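Local coordinates for protein trans-2-enoyl-CoA reductase [NADH] (Treponema denticola ATCC 35405, PDB 4GGO) that catalyses the NADH-dependent reduction of trans-2-enoyl-CoA thioesters such as crotonyl-CoA to their saturated acyl-CoA products in fatty acid synthesis, at residues Y62-A65 / S66-A70; A286-P289 / V290-L293. All blocks are in the same frame, centred on the assembly; numbering follows the deposited sequence.

How the interactions relate
Interaction 1 (62-65 with 66-70) and interaction 2 (286-289 with 290-293) are both local contacts, and they do not touch. Their centres lie 26 Å apart and their nearest atoms about 12 Å. Interaction 1 is in the first turns of helix 61-74, whose start forms the end of the NAD(+)-binding stretch 57-62, and Y62 is itself an NAD(+)-binding residue. Interaction 2 forms the loop entry into helix 291-305. Both contacts come near Y234, a substrate-binding residue: the side chain of Y62 is about 7 Å from that of Y234, and that of I291 about 5 Å. The side chain of I288 is about 4 Å from that of Y244, the inferred proton donor.

Interaction 1: Y62-A65 / S66-A70; sequences YGLA and SRITA
In S66 and T69 the first torsions (chi1 -57° and -59°) set each hydroxyl beside its own backbone N, facing back along the helix. Both hydroxyls therefore meet carbonyls one turn earlier. T69 OG1 donates to A65 O at 2.7 Å, and T69 N donates to the same oxygen at 2.9 Å. The two donors come from opposite faces of the carbonyl plane, so A65 O is gripped by two bonds from a single residue. S66 also reaches Y62 O through two atoms. Its N donates at 2.9 Å in a bent bond, with an N-H...O angle of 137°. S66 OG also donates to Y62 O, but the 2.5 Å between them is very short and the exact length is doubtful. S66 OG has a second partner in Y232 OH.

Between these pairs run plain helical bonds. R67 N donates to G63 O, and I68 N to L64 O in the straighter geometry. On the apolar side the L64 and I68 side chains cross at a slant, and L64 CD1 meets I68 CD1 at 3.8 Å. I68 CG1 also sits 3.2 Å from L64 O. Q31 of helix 21-38 touches both side chains. R67 leaves the contact as an extended chain, and its NE bonds to T78 OG1 on the next strand. The Y62 ring points the other way, with OH bonded to K278 O.

The arrangement is the first part of helix 61-74 in the beta-alpha-beta unit of strands 52-56 and 77-82. It begins with Y62, the last residue of the NAD(+)-binding stretch 57-62, at the start of the helix of this Rossmann unit.

Interaction 2: A286-P289 / V290-L293; sequences AVIP and VIPL
The I288 and I291 side chains run alongside each other in the same direction. Their closest atoms are I288 CG2 and I291 CG1, 3.5 Å apart. With chi1 of I288 near -53°, CG2 swings away from the backbone N, and this short methyl branch is the one that reaches I291. The longer branch of I288 runs out extended. I291 is shaped differently: its second torsion (chi2 -60°) kinks the chain at CG1, which is the atom that presses on I288. The pair is purely apolar.

P292 meets the backbone of I288 instead. The ring carbon P292 CD rests 3.2 Å from I288 O, a close carbon-oxygen contact. P292 has no N-H to offer, which suits the first turn of a helix. Its CG lies 4.3 Å from A286 CA, a loose fit at the edge of the contact.

The turn itself is made at V290. Its backbone takes positive phi (76°), as in a classic gamma turn. I291 N then bonds back to P289 O at 2.9 Å, and this bond is weak. V290 stands at the N-cap position. Its CG2 lies beside its own N, which sets that methyl 3.4 Å from P289 C. CG1 is turned beside the carbonyl carbon of V290 instead.

Residues 286-290 are the last part of the loop that leads from strand 270-276 into helix 291-305. Strand 173-178 borders it through F173, which touches P289 and V290, and T177, which touches P292. On the isoleucine side, helix 241-244 packs through Y244 on both I288 and I291.

Interaction 1: Y62-A65 / S66-A70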
loop_
_atom_site.group_PDB
_atom_site.type_symbol
_atom_site.label_atom_id
_atom_site.label_comp_id
_atom_site.label_asym_id
_atom_site.label_seq_id
_atom_site.Cartn_x
_atom_site.Cartn_y
_atom_site.Cartn_z
ATOM N N TYR A 62 -1.622 1.927 -0.927
ATOM C CA TYR A 62 -0.977 3.100 -0.351
ATOM C C TYR A 62 -0.108 3.836 -1.365
ATOM O O TYR A 62 0.055 5.053 -1.286
ATOM C CB TYR A 62 -0.152 2.697 0.874
ATOM C CG TYR A 62 -0.995 2.328 2.077
ATOM C CD1 TYR A 62 -2.071 3.120 2.464
ATOM C CD2 TYR A 62 -0.722 1.185 2.820
ATOM C CE1 TYR A 62 -2.845 2.790 3.563
ATOM C CE2 TYR A 62 -1.492 0.845 3.919
ATOM C CZ TYR A 62 -2.553 1.650 4.285
ATOM O OH TYR A 62 -3.323 1.318 5.376
ATOM N N GLY A 63 0.447 3.093 -2.317
ATOM C CA GLY A 63 1.255 3.690 -3.364
ATOM C C GLY A 63 0.431 4.601 -4.253
ATOM O O GLY A 63 0.804 5.746 -4.499
ATOM N N LEU A 64 -0.697 4.085 -4.732
ATOM C CA LEU A 64 -1.615 4.861 -5.561
ATOM C C LEU A 64 -2.124 6.101 -4.828
ATOM O O LEU A 64 -2.188 7.190 -5.400
ATOM C CB LEU A 64 -2.797 3.992 -5.997
ATOM C CG LEU A 64 -3.931 4.681 -6.758
ATOM C CD1 LEU A 64 -3.419 5.309 -8.045
ATOM C CD2 LEU A 64 -5.058 3.698 -7.044
ATOM N N ALA A 65 -2.481 5.930 -3.560
ATOM C CA ALA A 65 -2.976 7.040 -2.754
ATOM C C ALA A 65 -1.890 8.090 -2.536
ATOM O O ALA A 65 -2.178 9.283 -2.436
ATOM C CB ALA A 65 -3.510 6.533 -1.421
ATOM N N SER A 66 -0.642 7.636 -2.471
ATOM C CA SER A 66 0.496 8.528 -2.286
ATOM C C SER A 66 0.730 9.393 -3.519
ATOM O O SER A 66 1.063 10.573 -3.408
ATOM C CB SER A 66 1.757 7.728 -1.960
ATOM O OG SER A 66 1.567 6.928 -0.806
ATOM N N ARG A 67 0.558 8.799 -4.696
ATOM C CA ARG A 67 0.739 9.530 -5.942
ATOM C C ARG A 67 -0.405 10.517 -6.138
ATOM O O ARG A 67 -0.189 11.667 -6.520
ATOM C CB ARG A 67 0.829 8.569 -7.129
ATOM C CG ARG A 67 1.531 9.163 -8.340
ATOM C CD ARG A 67 1.503 8.222 -9.535
ATOM N NE ARG A 67 2.198 8.798 -10.683
ATOM C CZ ARG A 67 2.255 8.237 -11.888
ATOM N NH1 ARG A 67 1.653 7.078 -12.114
ATOM N NH2 ARG A 67 2.914 8.841 -12.867
ATOM N N ILE A 68 -1.623 10.062 -5.860
ATOM C CA ILE A 68 -2.812 10.900 -5.979
ATOM C C ILE A 68 -2.769 12.095 -5.023
ATOM O O ILE A 68 -3.097 13.219 -5.408
ATOM C CB ILE A 68 -4.099 10.080 -5.741
ATOM C CG1 ILE A 68 -4.318 9.095 -6.892
ATOM C CG2 ILE A 68 -5.308 10.991 -5.591
ATOM C CD1 ILE A 68 -5.545 8.228 -6.729
ATOM N N THR A 69 -2.358 11.851 -3.781
ATOM C CA THR A 69 -2.257 12.921 -2.793
ATOM C C THR A 69 -1.214 13.959 -3.206
ATOM O O THR A 69 -1.446 15.164 -3.103
ATOM C CB THR A 69 -1.911 12.377 -1.390
ATOM O OG1 THR A 69 -2.915 11.441 -0.975
ATOM C CG2 THR A 69 -1.841 13.515 -0.376
ATOM N N ALA A 70 -0.066 13.486 -3.680
ATOM C CA ALA A 70 1.003 14.378 -4.116
ATOM C C ALA A 70 0.582 15.196 -5.332
ATOM O O ALA A 70 0.797 16.405 -5.380
ATOM C CB ALA A 70 2.268 13.588 -4.422
#

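Interaction 2: A286-P289 / V290-L293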
loop_
_atom_site.group_PDB
_atom_site.type_symbol
_atom_site.label_atom_id
_atom_site.label_comp_id
_atom_site.label_asym_id
_atom_site.label_seq_id
_atom_site.Cartn_x
_atom_site.Cartn_y
_atom_site.Cartn_z
ATOM N N ALA A 286 -6.200 -13.188 3.160
ATOM C CA ALA A 286 -7.049 -14.372 3.275
ATOM C C ALA A 286 -6.350 -15.587 3.886
ATOM O O ALA A 286 -6.970 -16.362 4.615
ATOM C CB ALA A 286 -7.641 -14.727 1.921
ATOM N N VAL A 287 -5.064 -15.752 3.596
ATOM C CA VAL A 287 -4.331 -16.927 4.064
ATOM C C VAL A 287 -3.684 -16.720 5.432
ATOM O O VAL A 287 -3.148 -17.659 6.020
ATOM C CB VAL A 287 -3.252 -17.366 3.053
ATOM C CG1 VAL A 287 -3.896 -17.780 1.739
ATOM C CG2 VAL A 287 -2.242 -16.253 2.834
ATOM N N ILE A 288 -3.734 -15.492 5.936
ATOM C CA ILE A 288 -3.155 -15.187 7.238
ATOM C C ILE A 288 -4.166 -15.433 8.351
ATOM O O ILE A 288 -5.273 -14.898 8.312
ATOM C CB ILE A 288 -2.689 -13.725 7.320
ATOM C CG1 ILE A 288 -1.764 -13.385 6.152
ATOM C CG2 ILE A 288 -1.986 -13.470 8.639
ATOM C CD1 ILE A 288 -1.332 -11.929 6.125
ATOM N N PRO A 289 -3.791 -16.249 9.349
ATOM C CA PRO A 289 -4.673 -16.506 10.492
ATOM C C PRO A 289 -4.971 -15.225 11.263
ATOM O O PRO A 289 -4.095 -14.366 11.363
ATOM C CB PRO A 289 -3.855 -17.470 11.357
ATOM C CG PRO A 289 -2.882 -18.099 10.412
ATOM C CD PRO A 289 -2.544 -17.028 9.425
ATOM N N VAL A 290 -6.198 -15.112 11.773
ATOM C CA VAL A 290 -6.661 -13.970 12.574
ATOM C C VAL A 290 -6.968 -12.703 11.762
ATOM O O VAL A 290 -8.001 -12.068 11.974
ATOM C CB VAL A 290 -5.716 -13.644 13.763
ATOM C CG1 VAL A 290 -6.272 -12.492 14.591
ATOM C CG2 VAL A 290 -5.510 -14.876 14.632
ATOM N N ILE A 291 -6.083 -12.357 10.830
ATOM C CA ILE A 291 -6.176 -11.094 10.083
ATOM C C ILE A 291 -7.553 -10.717 9.498
ATOM O O ILE A 291 -8.019 -9.599 9.718
ATOM C CB ILE A 291 -5.060 -10.974 9.006
ATOM C CG1 ILE A 291 -3.736 -10.586 9.664
ATOM C CG2 ILE A 291 -5.428 -9.943 7.949
ATOM C CD1 ILE A 291 -3.782 -9.264 10.399
ATOM N N PRO A 292 -8.211 -11.637 8.766
ATOM C CA PRO A 292 -9.512 -11.252 8.202
ATOM C C PRO A 292 -10.566 -10.978 9.272
ATOM O O PRO A 292 -11.392 -10.082 9.097
ATOM C CB PRO A 292 -9.911 -12.480 7.377
ATOM C CG PRO A 292 -8.625 -13.163 7.073
ATOM C CD PRO A 292 -7.802 -12.975 8.306
ATOM N N LEU A 293 -10.535 -11.742 10.359
ATOM C CA LEU A 293 -11.474 -11.542 11.458
ATOM C C LEU A 293 -11.157 -10.254 12.207
ATOM O O LEU A 293 -12.058 -9.523 12.613
ATOM C CB LEU A 293 -11.441 -12.728 12.423
ATOM C CG LEU A 293 -12.325 -12.588 13.666
ATOM C CD1 LEU A 293 -13.785 -12.421 13.272
ATOM C CD2 LEU A 293 -12.150 -13.778 14.595
#